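PDB 3Q2K: oxidoreductase from Bordetella pertussis, which probably catalyses the NAD-dependent oxidation of UDP-N-acetylglucosaminuronic acid, a step in making 2,3-diacetamido-2,3-dideoxy-D-mannuronic acid. Local coordinates for residues 153-158 against 286-291; 202-207 against 257-262; 225-230 against 356-361. One frame throughout, in Å; residues are numbered along the deposited sequence.

In the fold
All three contacts reach the large mixed sheet of the C-terminal alpha/beta domain. Interaction 1 sits at an outermost strand, 290-296. Interaction 2 lies on strand 254-260 near the middle, and interaction 3 on strand 223-231 towards the other edge. The centres of interactions 1 and 2 lie 19 Å apart, those of 1 and 3 27 Å. Interactions 2 and 3, 13 Å apart between centres, touch where the Tyr356 hydroxyl probably bonds to the backbone of Gly203 and Met206. Along the chain, interaction 2 is nested inside the loop closed by interaction 1, while interaction 3 crosses both. Helices and loops are fixed to the sheet across its width, and Asn207 in interaction 2 binds the UDP-sugar.

Interaction 1: 153-158 against 286-291; sequences RRNATL and VAVNRI
Thr157 meets Val288 and Ile291 in a buried, mixed polar and apolar contact. It joins the first turn of helix 156-166 to the loop that leads into strand 290-296, an outermost strand of the large mixed sheet. The Thr157 hydroxyl donates to the backbone carbonyl of Val288, with OG1 to O at 3.0 Å. The donor is tilted 26° from the carbonyl plane. At chi1 49° OG1 stands between the backbone N and the carbonyl carbon of its own residue. The methyl takes the other direction and lies against the strand: Thr157 CG2 is 3.8 Å from Ile291 CG1. These two side chains run past each other in opposite directions. One residue therefore serves both the polar loop and the apolar strand.

Leu158 adds a second apolar touch. Its CD1 is 3.7 Å from CG2 of Val288, and the two side chains cross at about a right angle. Leu215 and Tyr212 of helix 210-220 pack on Leu158 and Val288 respectively. Asn155, the residue just before the helix, reaches the loop through water. The water accepts from Asn155 ND2 at 2.8 Å and donates to Ala287 O at 3.2 Å.

The loop is also braced from within. Asn289 points its CB away from the helix, and its OD1 accepts from Ala287 N at 2.7 Å. The donor nitrogen lies almost straight out from the amide oxygen, though the N-H is bent. Val288 has a left-handed backbone conformation. The arrangement is a helix N-terminus resting on the five-residue connection between antiparallel strands 279-284 and 290-296. Where the second strand begins, Asn289 and Arg290 both face Gly284 on the neighbouring strand, a classic beta bulge.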
loop_
_atom_site.group_PDB
_atom_site.type_symbol
_atom_site.label_atom_id
_atom_site.label_comp_id
_atom_site.label_asym_id
_atom_site.label_seq_id
_atom_site.Cartn_x
_atom_site.Cartn_y
_atom_site.Cartn_z
ATOM N N ARG C 153 -10.939 -8.080 36.667
ATOM C CA ARG C 153 -11.322 -6.696 36.919
ATOM C C ARG C 153 -11.597 -6.424 38.398
ATOM O O ARG C 153 -11.506 -5.294 38.886
ATOM C CB ARG C 153 -12.504 -6.294 36.035
ATOM C CG ARG C 153 -12.157 -6.014 34.593
ATOM C CD ARG C 153 -13.401 -5.519 33.870
ATOM N NE ARG C 153 -13.196 -5.341 32.435
ATOM C CZ ARG C 153 -13.938 -4.551 31.664
ATOM N NH1 ARG C 153 -14.935 -3.837 32.164
ATOM N NH2 ARG C 153 -13.692 -4.454 30.368
ATOM N N ARG C 154 -11.927 -7.476 39.137
ATOM C CA ARG C 154 -12.298 -7.292 40.530
ATOM C C ARG C 154 -11.052 -7.418 41.388
ATOM O O ARG C 154 -11.117 -7.154 42.583
ATOM C CB ARG C 154 -13.321 -8.338 40.976
ATOM C CG ARG C 154 -14.608 -8.384 40.170
ATOM C CD ARG C 154 -15.329 -7.042 40.123
ATOM N NE ARG C 154 -15.470 -6.420 41.436
ATOM C CZ ARG C 154 -15.339 -5.116 41.644
ATOM N NH1 ARG C 154 -15.475 -4.619 42.866
ATOM N NH2 ARG C 154 -15.063 -4.309 40.630
ATOM N N ASN C 155 -9.949 -7.862 40.797
ATOM C CA ASN C 155 -8.706 -7.940 41.552
ATOM C C ASN C 155 -8.468 -6.670 42.363
ATOM O O ASN C 155 -8.449 -5.568 41.824
ATOM C CB ASN C 155 -7.526 -8.070 40.595
ATOM C CG ASN C 155 -7.338 -9.493 40.132
ATOM O OD1 ASN C 155 -8.210 -10.325 40.364
ATOM N ND2 ASN C 155 -6.225 -9.769 39.457
ATOM N N ALA C 156 -8.225 -6.806 43.660
ATOM C CA ALA C 156 -7.903 -5.620 44.448
ATOM C C ALA C 156 -6.745 -4.783 43.932
ATOM O O ALA C 156 -6.832 -3.555 44.018
ATOM C CB ALA C 156 -7.657 -5.970 45.903
ATOM N N THR C 157 -5.667 -5.417 43.473
ATOM C CA THR C 157 -4.558 -4.643 42.913
ATOM C C THR C 157 -4.983 -3.758 41.737
ATOM O O THR C 157 -4.611 -2.588 41.685
ATOM C CB THR C 157 -3.501 -5.611 42.379
ATOM O OG1 THR C 157 -4.214 -6.562 41.577
ATOM C CG2 THR C 157 -2.793 -6.319 43.542
ATOM N N LEU C 158 -5.762 -4.296 40.801
ATOM C CA LEU C 158 -6.072 -3.571 39.572
ATOM C C LEU C 158 -7.153 -2.537 39.879
ATOM O O LEU C 158 -7.160 -1.446 39.308
ATOM C CB LEU C 158 -6.511 -4.534 38.464
ATOM C CG LEU C 158 -5.478 -5.500 37.869
ATOM C CD1 LEU C 158 -6.052 -6.524 36.885
ATOM C CD2 LEU C 158 -4.303 -4.752 37.243
ATOM N N VAL C 286 2.620 -13.606 38.864
ATOM C CA VAL C 286 2.208 -14.421 37.727
ATOM C C VAL C 286 0.926 -13.962 37.037
ATOM O O VAL C 286 0.668 -14.334 35.886
ATOM C CB VAL C 286 2.156 -15.922 38.083
ATOM C CG1 VAL C 286 3.524 -16.360 38.585
ATOM C CG2 VAL C 286 1.076 -16.207 39.108
ATOM N N ALA C 287 0.163 -13.131 37.743
ATOM C CA ALA C 287 -1.186 -12.744 37.323
ATOM C C ALA C 287 -1.652 -11.401 37.880
ATOM O O ALA C 287 -2.698 -11.321 38.512
ATOM C CB ALA C 287 -2.209 -13.841 37.606
ATOM N N VAL C 288 -0.854 -10.354 37.699
ATOM C CA VAL C 288 -1.192 -8.992 38.095
ATOM C C VAL C 288 -1.766 -9.076 39.499
ATOM O O VAL C 288 -2.807 -8.497 39.770
ATOM C CB VAL C 288 -2.122 -8.219 37.125
ATOM C CG1 VAL C 288 -1.348 -7.738 35.881
ATOM C CG2 VAL C 288 -3.343 -9.051 36.745
ATOM N N ASN C 289 -1.051 -9.761 40.382
ATOM C CA ASN C 289 -1.570 -10.058 41.710
ATOM C C ASN C 289 -0.680 -9.437 42.781
ATOM O O ASN C 289 -0.937 -9.577 43.974
ATOM C CB ASN C 289 -1.579 -11.571 41.921
ATOM C CG ASN C 289 -0.256 -12.197 41.529
ATOM O OD1 ASN C 289 0.030 -12.401 40.350
ATOM N ND2 ASN C 289 0.577 -12.471 42.524
ATOM N N ARG C 290 0.366 -8.739 42.352
ATOM C CA ARG C 290 1.270 -8.156 43.324
ATOM C C ARG C 290 1.864 -6.843 42.840
ATOM O O ARG C 290 2.664 -6.801 41.906
ATOM C CB ARG C 290 2.428 -9.101 43.653
ATOM C CG ARG C 290 3.488 -8.361 44.452
ATOM C CD ARG C 290 4.669 -9.231 44.849
ATOM N NE ARG C 290 5.647 -9.124 43.773
ATOM C CZ ARG C 290 5.945 -10.144 42.980
ATOM N NH1 ARG C 290 5.368 -11.314 43.218
ATOM N NH2 ARG C 290 6.818 -9.990 41.996
ATOM N N ILE C 291 1.494 -5.773 43.531
ATOM C CA ILE C 291 1.934 -4.453 43.104
ATOM C C ILE C 291 3.383 -4.293 43.536
ATOM O O ILE C 291 3.657 -4.306 44.733
ATOM C CB ILE C 291 1.074 -3.390 43.805
ATOM C CG1 ILE C 291 -0.341 -3.398 43.228
ATOM C CG2 ILE C 291 1.658 -1.988 43.713
ATOM C CD1 ILE C 291 -1.220 -2.400 43.947
HETATM O O HOH W 1 -5.504 -12.490 39.378
#

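Interaction 2: 202-207 against 257-262; sequences GGAFMN and INVTML. With HP7 ((2S,3S,4R,5R,6R)-5-acetamido-6-[[[(2R,3S,4R,5R)-5-(2,4-dioxopyrimidin-1-yl)-3,4-dihydroxy-oxolan-2-yl]methoxy-hydroxy-phosphoryl]oxy-hydroxy-phosphoryl]oxy-3,4-dihydroxy-oxane-2-carboxylic acid), chain V.
Phe205, Ala204 and Val259 carry this contact, which is wholly apolar between the two segments. Val259 lays CG2 over one face of the Phe205 ring, in a CH-pi contact 4.1 Å from the ring centroid. The methyl is 25° off the ring normal and offset toward the rim, where CE1 of Phe205 lies. Ile257 comes to the same ring differently. Its CG2 is in the ring plane at the edge, 4.0 Å from Phe205 CE1.

The other branch of Val259 serves Ala204. With chi1 at 176°, CG1 is anti to the backbone N and reaches Ala204 CB at 3.6 Å. Met261 meets the same methyl from further along: its CG is 3.9 Å from Ala204 CB. Its chain bends at chi2 and chi3, and this brings CE back near that methyl too. Asn207 reaches into the substrate pocket, where its OD1 accepts from O4' of the UDP-sugar HP7 at 2.7 Å. Its ND2 is held by Asp201, which should fix the amide's rotation.

Gly203 and Met206 give their backbone N-H groups to the hydroxyl of Tyr356. Around the contact, Val213 of helix 210-220 packs on Phe205 and Ile257, while Val178 and Val180 of strand 173-181 flank Ile257 and Met261.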
loop_
_atom_site.group_PDB
_atom_site.type_symbol
_atom_site.label_atom_id
_atom_site.label_comp_id
_atom_site.label_asym_id
_atom_site.label_seq_id
_atom_site.Cartn_x
_atom_site.Cartn_y
_atom_site.Cartn_z
ATOM N N GLY C 202 -8.926 -19.668 19.130
ATOM C CA GLY C 202 -7.877 -18.679 18.905
ATOM C C GLY C 202 -6.612 -19.140 19.600
ATOM O O GLY C 202 -6.519 -20.285 20.043
ATOM N N GLY C 203 -5.628 -18.259 19.718
ATOM C CA GLY C 203 -4.318 -18.658 20.229
ATOM C C GLY C 203 -4.003 -18.010 21.564
ATOM O O GLY C 203 -4.918 -17.563 22.260
ATOM N N ALA C 204 -2.721 -17.867 21.883
ATOM C CA ALA C 204 -2.359 -17.252 23.158
ATOM C C ALA C 204 -3.094 -15.960 23.527
ATOM O O ALA C 204 -3.270 -15.625 24.705
ATOM C CB ALA C 204 -0.881 -16.929 23.135
ATOM N N PHE C 205 -3.365 -15.132 22.521
ATOM C CA PHE C 205 -3.917 -13.799 22.770
ATOM C C PHE C 205 -5.388 -13.925 23.136
ATOM O O PHE C 205 -5.820 -13.378 24.151
ATOM C CB PHE C 205 -3.793 -12.828 21.584
ATOM C CG PHE C 205 -2.466 -12.129 21.522
ATOM C CD1 PHE C 205 -2.281 -10.903 22.136
ATOM C CD2 PHE C 205 -1.386 -12.710 20.869
ATOM C CE1 PHE C 205 -1.064 -10.254 22.051
ATOM C CE2 PHE C 205 -0.161 -12.078 20.814
ATOM C CZ PHE C 205 0.002 -10.839 21.391
ATOM N N MET C 206 -6.125 -14.663 22.310
ATOM C CA MET C 206 -7.573 -14.738 22.427
ATOM C C MET C 206 -8.012 -15.593 23.613
ATOM O O MET C 206 -8.969 -15.262 24.307
ATOM C CB MET C 206 -8.195 -15.306 21.155
ATOM C CG MET C 206 -9.717 -15.334 21.163
ATOM S SD MET C 206 -10.227 -15.689 19.471
ATOM C CE MET C 206 -10.239 -14.028 18.807
ATOM N N ASN C 207 -7.290 -16.674 23.890
ATOM C CA ASN C 207 -7.638 -17.493 25.043
ATOM C C ASN C 207 -7.003 -16.940 26.319
ATOM O O ASN C 207 -7.674 -16.228 27.064
ATOM C CB ASN C 207 -7.334 -18.975 24.798
ATOM C CG ASN C 207 -7.842 -19.831 25.919
ATOM O OD1 ASN C 207 -7.749 -19.370 27.054
ATOM N ND2 ASN C 207 -8.411 -20.998 25.622
ATOM N N ILE C 257 2.155 -5.239 24.322
ATOM C CA ILE C 257 1.679 -6.425 25.012
ATOM C C ILE C 257 2.499 -7.589 24.491
ATOM O O ILE C 257 2.579 -7.804 23.283
ATOM C CB ILE C 257 0.159 -6.635 24.901
ATOM C CG1 ILE C 257 -0.231 -7.914 25.644
ATOM C CG2 ILE C 257 -0.301 -6.607 23.433
ATOM C CD1 ILE C 257 -1.709 -8.209 25.810
ATOM N N ASN C 258 3.158 -8.275 25.419
ATOM C CA ASN C 258 4.086 -9.341 25.063
ATOM C C ASN C 258 3.627 -10.686 25.610
ATOM O O ASN C 258 3.480 -10.899 26.808
ATOM C CB ASN C 258 5.498 -8.965 25.517
ATOM C CG ASN C 258 5.858 -7.533 25.133
ATOM O OD1 ASN C 258 6.192 -7.280 23.981
ATOM N ND2 ASN C 258 5.773 -6.579 26.056
ATOM N N VAL C 259 3.380 -11.630 24.712
ATOM C CA VAL C 259 2.666 -12.841 25.107
ATOM C C VAL C 259 3.354 -14.097 24.587
ATOM O O VAL C 259 3.692 -14.133 23.405
ATOM C CB VAL C 259 1.236 -12.796 24.534
ATOM C CG1 VAL C 259 0.475 -14.076 24.819
ATOM C CG2 VAL C 259 0.471 -11.623 25.151
ATOM N N THR C 260 3.577 -15.091 25.445
ATOM C CA THR C 260 3.952 -16.432 25.004
ATOM C C THR C 260 3.490 -17.504 25.982
ATOM O O THR C 260 3.417 -17.313 27.193
ATOM C CB THR C 260 5.460 -16.617 24.748
ATOM O OG1 THR C 260 5.657 -17.893 24.124
ATOM C CG2 THR C 260 6.241 -16.561 26.046
ATOM N N MET C 261 3.075 -18.622 25.405
ATOM C CA MET C 261 2.686 -19.778 26.202
ATOM C C MET C 261 3.853 -20.762 26.257
ATOM O O MET C 261 3.709 -21.907 26.677
ATOM C CB MET C 261 1.461 -20.464 25.596
ATOM C CG MET C 261 0.116 -19.706 25.711
ATOM S SD MET C 261 -0.187 -19.086 27.386
ATOM C CE MET C 261 -0.105 -17.308 27.169
ATOM N N LEU C 262 5.037 -20.339 25.835
ATOM C CA LEU C 262 6.157 -21.264 25.740
ATOM C C LEU C 262 7.199 -21.059 26.839
ATOM O O LEU C 262 8.331 -21.521 26.724
ATOM C CB LEU C 262 6.795 -21.139 24.358
ATOM C CG LEU C 262 5.810 -21.259 23.196
ATOM C CD1 LEU C 262 6.646 -21.124 21.935
ATOM C CD2 LEU C 262 4.995 -22.550 23.161
HETATM N N1 HP7 V . -0.094 -24.728 33.184
HETATM C C2 HP7 V . 1.145 -25.220 33.045
HETATM O O2 HP7 V . 1.473 -26.190 32.332
HETATM N N3 HP7 V . 2.162 -24.644 33.707
HETATM C C4 HP7 V . 1.922 -23.575 34.495
HETATM O O4 HP7 V . 2.935 -23.077 35.032
HETATM C C5 HP7 V . 0.641 -23.048 34.650
HETATM C C6 HP7 V . -0.395 -23.673 33.957
HETATM P PA HP7 V . -4.476 -22.833 35.135
HETATM P PB HP7 V . -6.784 -21.150 34.986
HETATM O "O'P" HP7 V . -5.263 -22.049 29.872
HETATM O "O'Q" HP7 V . -7.250 -22.696 29.494
HETATM C "C1'" HP7 V . -6.402 -19.542 32.952
HETATM O O1A HP7 V . -3.543 -21.947 35.931
HETATM O O1B HP7 V . -6.356 -20.197 36.077
HETATM C C1C HP7 V . -1.162 -25.391 32.438
HETATM C "C2'" HP7 V . -7.109 -18.298 32.410
HETATM N "N2'" HP7 V . -7.809 -17.493 33.401
HETATM O O2A HP7 V . -5.157 -24.047 35.724
HETATM O O2B HP7 V . -7.818 -22.228 35.181
HETATM C C2C HP7 V . -1.820 -26.449 33.314
HETATM O O2C HP7 V . -2.192 -27.524 32.451
HETATM C "C3'" HP7 V . -8.190 -18.746 31.436
HETATM O "O3'" HP7 V . -8.951 -17.677 30.843
HETATM O O3A HP7 V . -5.494 -21.867 34.344
HETATM O O3B HP7 V . -7.342 -20.235 33.776
HETATM C C3C HP7 V . -3.154 -25.785 33.594
HETATM O O3C HP7 V . -4.097 -26.824 33.850
HETATM C "C4'" HP7 V . -7.527 -19.676 30.421
HETATM O "O4'" HP7 V . -8.568 -20.081 29.524
HETATM C C4C HP7 V . -3.468 -25.037 32.305
HETATM O O4C HP7 V . -2.185 -24.461 32.070
HETATM C "C5'" HP7 V . -6.990 -20.928 31.111
HETATM O "O5'" HP7 V . -5.945 -20.478 31.964
HETATM C C5C HP7 V . -4.369 -23.874 32.697
HETATM O O5C HP7 V . -3.689 -23.299 33.813
HETATM C "C6'" HP7 V . -6.480 -21.929 30.113
HETATM C "C7'" HP7 V . -7.185 -16.561 34.115
HETATM O "O7'" HP7 V . -6.015 -16.325 33.829
HETATM C "C8'" HP7 V . -7.890 -15.827 35.221
#

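Interaction 3: 225-230 against 356-361; sequences SVYAYT and YRSARD
Two hydrogen bonds grip the hydroxyl of Ser358. Its OG accepts from Ala228 N at 2.8 Å, with a nearly straight N-H...O angle of 163°. The same OG is also hydrogen-bonded to the backbone carbonyl of Val363, and Ser358 thus ties the last turn of helix 342-361 both to strand 223-231 and to the chain that follows the helix. A chi1 of 172° sets OG anti to the backbone N, and it extends to the strand backbone. There it also stands over one face of the Tyr227 ring, off-centre, 3.7 Å from CD1 of Tyr227.

Ala359 brings the helix close. Its small side chain lets the CA atoms of Ala359 and Tyr229 come within 4.8 Å. Ala359 CA makes a C-H...O contact with Ala228 O at 3.4 Å. Its CB lies 3.4 Å from OG1 of Thr230 and also packs against CG2 of that threonine.

This is helix-on-sheet packing in the C-terminal alpha/beta domain. The axes of 356-361 and 225-230 cross at -59° and come within 6.3 Å. A water accepts from Thr230 N at 3.1 Å and lies within hydrogen-bonding distance of Ala359 O.

On the strand, Tyr227 CE2 sits over the centre of the Tyr229 ring. The Tyr227 ring stacks on Tyr227 of a second subunit, while the Tyr229 hydroxyl bonds to Ser225 of that subunit. At the helix end, Arg360 grips Asp361 side-on: NE is 2.8 Å from OD1 of Asp361, and NH1 donates a longer bond to OD2. Arg360 NH1 also forms a salt bridge with Asp370 of a third subunit.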
loop_
_atom_site.group_PDB
_atom_site.type_symbol
_atom_site.label_atom_id
_atom_site.label_comp_id
_atom_site.label_asym_id
_atom_site.label_seq_id
_atom_site.Cartn_x
_atom_site.Cartn_y
_atom_site.Cartn_z
ATOM N N SER C 225 -4.753 2.329 17.559
ATOM C CA SER C 225 -4.378 1.291 16.611
ATOM C C SER C 225 -3.331 0.337 17.169
ATOM O O SER C 225 -2.731 0.639 18.203
ATOM C CB SER C 225 -3.909 1.992 15.335
ATOM O OG SER C 225 -2.652 2.606 15.499
ATOM N N VAL C 226 -3.099 -0.787 16.492
ATOM C CA VAL C 226 -2.101 -1.776 16.897
ATOM C C VAL C 226 -1.280 -2.226 15.703
ATOM O O VAL C 226 -1.756 -2.201 14.565
ATOM C CB VAL C 226 -2.680 -3.060 17.527
ATOM C CG1 VAL C 226 -3.754 -2.659 18.519
ATOM C CG2 VAL C 226 -3.297 -3.961 16.466
ATOM N N TYR C 227 -0.051 -2.643 15.985
ATOM C CA TYR C 227 0.658 -3.480 15.015
ATOM C C TYR C 227 1.121 -4.741 15.736
ATOM O O TYR C 227 1.658 -4.661 16.846
ATOM C CB TYR C 227 1.883 -2.751 14.446
ATOM C CG TYR C 227 2.490 -3.583 13.346
ATOM C CD1 TYR C 227 2.085 -3.414 12.030
ATOM C CD2 TYR C 227 3.299 -4.670 13.658
ATOM C CE1 TYR C 227 2.600 -4.207 11.033
ATOM C CE2 TYR C 227 3.837 -5.471 12.664
ATOM C CZ TYR C 227 3.453 -5.240 11.358
ATOM O OH TYR C 227 3.945 -6.005 10.327
ATOM N N ALA C 228 0.900 -5.898 15.125
ATOM C CA ALA C 228 1.291 -7.137 15.811
ATOM C C ALA C 228 2.078 -8.093 14.934
ATOM O O ALA C 228 1.858 -8.140 13.723
ATOM C CB ALA C 228 0.059 -7.880 16.358
ATOM N N TYR C 229 2.965 -8.853 15.565
ATOM C CA TYR C 229 3.560 -10.042 14.961
ATOM C C TYR C 229 3.097 -11.209 15.832
ATOM O O TYR C 229 3.182 -11.144 17.066
ATOM C CB TYR C 229 5.087 -10.013 15.076
ATOM C CG TYR C 229 5.848 -8.913 14.364
ATOM C CD1 TYR C 229 6.181 -9.055 13.026
ATOM C CD2 TYR C 229 6.315 -7.796 15.038
ATOM C CE1 TYR C 229 6.919 -8.100 12.366
ATOM C CE2 TYR C 229 7.035 -6.816 14.383
ATOM C CZ TYR C 229 7.355 -6.996 13.057
ATOM O OH TYR C 229 8.054 -6.012 12.400
ATOM N N THR C 230 2.616 -12.281 15.207
ATOM C CA THR C 230 2.388 -13.490 16.001
ATOM C C THR C 230 2.989 -14.686 15.275
ATOM O O THR C 230 3.285 -14.612 14.080
ATOM C CB THR C 230 0.901 -13.758 16.267
ATOM O OG1 THR C 230 0.260 -14.142 15.045
ATOM C CG2 THR C 230 0.231 -12.560 16.948
ATOM N N TYR C 356 -5.148 -9.784 15.556
ATOM C CA TYR C 356 -5.091 -10.943 14.661
ATOM C C TYR C 356 -5.098 -10.519 13.199
ATOM O O TYR C 356 -4.419 -11.156 12.398
ATOM C CB TYR C 356 -6.250 -11.920 14.888
ATOM C CG TYR C 356 -6.028 -12.876 16.038
ATOM C CD1 TYR C 356 -4.881 -12.773 16.823
ATOM C CD2 TYR C 356 -6.986 -13.819 16.403
ATOM C CE1 TYR C 356 -4.669 -13.623 17.910
ATOM C CE2 TYR C 356 -6.786 -14.667 17.493
ATOM C CZ TYR C 356 -5.615 -14.578 18.235
ATOM O OH TYR C 356 -5.339 -15.428 19.291
ATOM N N ARG C 357 -5.838 -9.475 12.835
ATOM C CA ARG C 357 -5.747 -9.008 11.454
ATOM C C ARG C 357 -4.391 -8.379 11.170
ATOM O O ARG C 357 -3.900 -8.511 10.048
ATOM C CB ARG C 357 -6.805 -7.953 11.096
ATOM C CG ARG C 357 -8.242 -8.441 11.133
ATOM C CD ARG C 357 -9.251 -7.393 10.697
ATOM N NE ARG C 357 -10.588 -7.970 10.826
ATOM C CZ ARG C 357 -11.689 -7.233 10.894
ATOM N NH1 ARG C 357 -11.538 -5.915 10.824
ATOM N NH2 ARG C 357 -12.888 -7.781 11.043
ATOM N N SER C 358 -3.827 -7.661 12.139
ATOM C CA SER C 358 -2.516 -7.063 11.893
ATOM C C SER C 358 -1.432 -8.117 11.698
ATOM O O SER C 358 -0.513 -7.935 10.906
ATOM C CB SER C 358 -2.031 -6.185 13.051
ATOM O OG SER C 358 -0.682 -5.771 12.848
ATOM N N ALA C 359 -1.465 -9.159 12.521
ATOM C CA ALA C 359 -0.458 -10.217 12.415
ATOM C C ALA C 359 -0.637 -10.892 11.072
ATOM O O ALA C 359 0.337 -11.238 10.408
ATOM C CB ALA C 359 -0.659 -11.280 13.496
ATOM N N ARG C 360 -1.883 -11.087 10.658
ATOM C CA ARG C 360 -1.999 -11.886 9.445
ATOM C C ARG C 360 -1.626 -11.031 8.245
ATOM O O ARG C 360 -1.105 -11.532 7.254
ATOM C CB ARG C 360 -3.436 -12.356 9.233
ATOM C CG ARG C 360 -3.688 -12.989 7.869
ATOM C CD ARG C 360 -5.183 -13.248 7.757
ATOM N NE ARG C 360 -5.817 -11.985 7.390
ATOM C CZ ARG C 360 -7.118 -11.741 7.497
ATOM N NH1 ARG C 360 -7.634 -10.566 7.154
ATOM N NH2 ARG C 360 -7.897 -12.714 7.941
ATOM N N ASP C 361 -1.968 -9.751 8.283
ATOM C CA ASP C 361 -1.777 -8.981 7.073
ATOM C C ASP C 361 -0.510 -8.156 7.040
ATOM O O ASP C 361 -0.174 -7.689 5.961
ATOM C CB ASP C 361 -2.949 -8.043 6.794
ATOM C CG ASP C 361 -4.240 -8.814 6.664
ATOM O OD1 ASP C 361 -4.199 -9.975 6.203
ATOM O OD2 ASP C 361 -5.280 -8.268 7.073
HETATM O O HOH W 2 2.375 -8.781 11.414
HETATM O O HOH W 3 2.874 -12.128 12.164
#